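Local coordinates for odorant binding protein (AGAP010409-PA) (Anopheles gambiae, PDB 3L4L) that probably binds small odorant molecules, as other members of the PBP/GOBP family do, and holds benzaldehyde in a pocket between its helices, at residues C40-I45 and R99-F104. Sequence-based numbering, arbitrary orientation.
With HBX (benzaldehyde), chain B.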
# COMPACT_ATOMS: atom_id res chain seq x y z
N CYS A 40 -9.76 2.43 1.89
CA CYS A 40 -10.11 2.15 0.50
C CYS A 40 -9.25 2.94 -0.47
O CYS A 40 -8.95 2.47 -1.57
CB CYS A 40 -11.59 2.40 0.24
SG CYS A 40 -12.62 1.22 1.09
N PHE A 41 -8.87 4.14 -0.08
CA PHE A 41 -8.00 4.94 -0.93
C PHE A 41 -6.65 4.25 -1.08
O PHE A 41 -6.11 4.12 -2.19
CB PHE A 41 -7.84 6.34 -0.33
CG PHE A 41 -6.93 7.24 -1.13
CD1 PHE A 41 -7.41 7.89 -2.26
CD2 PHE A 41 -5.62 7.45 -0.74
CE1 PHE A 41 -6.58 8.73 -2.99
CE2 PHE A 41 -4.78 8.28 -1.47
CZ PHE A 41 -5.26 8.92 -2.59
N VAL A 42 -6.10 3.78 0.04
CA VAL A 42 -4.83 3.07 0.02
C VAL A 42 -4.91 1.82 -0.85
O VAL A 42 -4.01 1.55 -1.65
CB VAL A 42 -4.37 2.72 1.42
CG1 VAL A 42 -3.27 1.66 1.37
CG2 VAL A 42 -3.93 3.99 2.14
N ARG A 43 -5.99 1.06 -0.71
CA ARG A 43 -6.22 -0.10 -1.58
C ARG A 43 -6.24 0.30 -3.05
O ARG A 43 -5.62 -0.35 -3.89
CB ARG A 43 -7.55 -0.77 -1.22
CG ARG A 43 -7.95 -1.84 -2.21
CD ARG A 43 -9.18 -2.60 -1.76
NE ARG A 43 -9.59 -3.57 -2.77
CZ ARG A 43 -10.46 -3.31 -3.74
NH1 ARG A 43 -11.03 -2.12 -3.83
NH2 ARG A 43 -10.76 -4.25 -4.62
N CYS A 44 -6.97 1.36 -3.37
CA CYS A 44 -7.07 1.83 -4.75
C CYS A 44 -5.70 2.16 -5.35
O CYS A 44 -5.41 1.78 -6.48
CB CYS A 44 -8.00 3.04 -4.86
SG CYS A 44 -8.20 3.67 -6.55
N ILE A 45 -4.86 2.86 -4.59
CA ILE A 45 -3.52 3.23 -5.06
C ILE A 45 -2.66 1.99 -5.24
O ILE A 45 -1.89 1.89 -6.20
CB ILE A 45 -2.79 4.15 -4.06
CG1 ILE A 45 -3.55 5.47 -3.83
CG2 ILE A 45 -1.36 4.42 -4.53
CD1 ILE A 45 -3.65 6.35 -5.04
N ARG A 99 -8.04 -4.87 4.73
CA ARG A 99 -6.97 -5.82 4.44
C ARG A 99 -5.81 -5.12 3.75
O ARG A 99 -4.65 -5.32 4.12
CB ARG A 99 -7.48 -6.97 3.57
CG ARG A 99 -6.45 -8.07 3.31
CD ARG A 99 -6.92 -9.06 2.24
NE ARG A 99 -8.19 -9.67 2.60
CZ ARG A 99 -8.95 -10.37 1.76
NH1 ARG A 99 -8.56 -10.55 0.51
NH2 ARG A 99 -10.10 -10.89 2.18
N ALA A 100 -6.13 -4.30 2.76
CA ALA A 100 -5.09 -3.59 2.00
C ALA A 100 -4.35 -2.62 2.91
O ALA A 100 -3.12 -2.54 2.88
CB ALA A 100 -5.70 -2.86 0.81
N TYR A 101 -5.09 -1.89 3.73
CA TYR A 101 -4.47 -0.93 4.63
C TYR A 101 -3.57 -1.62 5.66
O TYR A 101 -2.48 -1.15 5.97
CB TYR A 101 -5.55 -0.10 5.33
CG TYR A 101 -5.02 1.02 6.18
CD1 TYR A 101 -4.88 0.87 7.55
CD2 TYR A 101 -4.67 2.24 5.61
CE1 TYR A 101 -4.42 1.90 8.34
CE2 TYR A 101 -4.21 3.28 6.39
CZ TYR A 101 -4.08 3.10 7.75
OH TYR A 101 -3.62 4.13 8.54
N SER A 102 -4.04 -2.75 6.17
CA SER A 102 -3.24 -3.53 7.11
C SER A 102 -1.92 -3.99 6.46
O SER A 102 -0.86 -3.92 7.08
CB SER A 102 -4.04 -4.71 7.66
OG SER A 102 -3.24 -5.50 8.52
N ALA A 103 -1.99 -4.43 5.21
CA ALA A 103 -0.79 -4.88 4.50
C ALA A 103 0.15 -3.70 4.28
O ALA A 103 1.37 -3.82 4.41
CB ALA A 103 -1.17 -5.51 3.16
N PHE A 104 -0.43 -2.55 3.93
CA PHE A 104 0.34 -1.34 3.72
C PHE A 104 1.11 -0.94 4.97
O PHE A 104 2.20 -0.37 4.88
CB PHE A 104 -0.58 -0.18 3.31
CG PHE A 104 0.12 1.15 3.25
CD1 PHE A 104 -0.10 2.11 4.22
CD2 PHE A 104 1.02 1.42 2.23
CE1 PHE A 104 0.56 3.33 4.18
CE2 PHE A 104 1.69 2.64 2.17
CZ PHE A 104 1.46 3.60 3.15
C1' HBX B . -2.31 -1.71 -0.19
O1' HBX B . -3.05 -1.16 -0.99
C1 HBX B . -0.86 -1.52 -0.34
C2 HBX B . 0.04 -2.42 0.24
C3 HBX B . 1.40 -2.23 0.07
C4 HBX B . 1.86 -1.15 -0.68
C5 HBX B . 0.96 -0.26 -1.26
C6 HBX B . -0.40 -0.45 -1.09
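The edge of the Tyr101 ring receives Val42 CG2 near the ring plane, with Tyr101 CD2 4.0 Å from that methyl. The Phe104 ring also offers an edge, this time to the bound benzaldehyde: its CD2 sits 3.9 Å from C5 of the ligand. Val42 CG1 comes to the Phe104 ring obliquely and rests closer to the root of that side chain, 3.8 Å from Phe104 CB. Val42 thus forks between the two aromatics. Its chi1 of 164° sets CG1 opposite the backbone N and turns it to Phe104, leaving CG2 for Tyr101.

One turn earlier than Phe104 on helix 96-105, Ala100 supplies the tight spot: its CB lies 3.5 Å from Arg43 CB, and the small methyl lets the backbones close to 5.1 Å between Arg43 CA and Ala100 CA. The two axes approach within 8.1 Å and cross at 75°. Beyond CG the extended Arg43 chain leads away to a salt bridge with Asp54, whereas Tyr101 OH is hydrogen-bonded to the carbonyl oxygen of Phe32. Nearby, the Cys40-Cys97 disulfide ties helix 36-48 to helix 96-105, as expected of this cysteine-braced helical fold, and Cys44-Cys11 ties helix 36-48 to helix 5-14.

No hydrogen bond spans the two segments; their side chains meet through apolar carbon contacts. The ligand's aldehyde end is wedged into the crossing: O1' is 2.9 Å from Val42 O, and C1' is 3.3 Å from Ala100 O. Carbonyl oxygens of both helices thus lie beside the aldehyde, neither C=O bond pointing straight at it. Val42 O and O1', so close, would be expected to gain little from each other electrostatically. Apolar groups such as Phe104 border the phenyl ring, a lining consistent with a pocket for small, largely hydrophobic odorants.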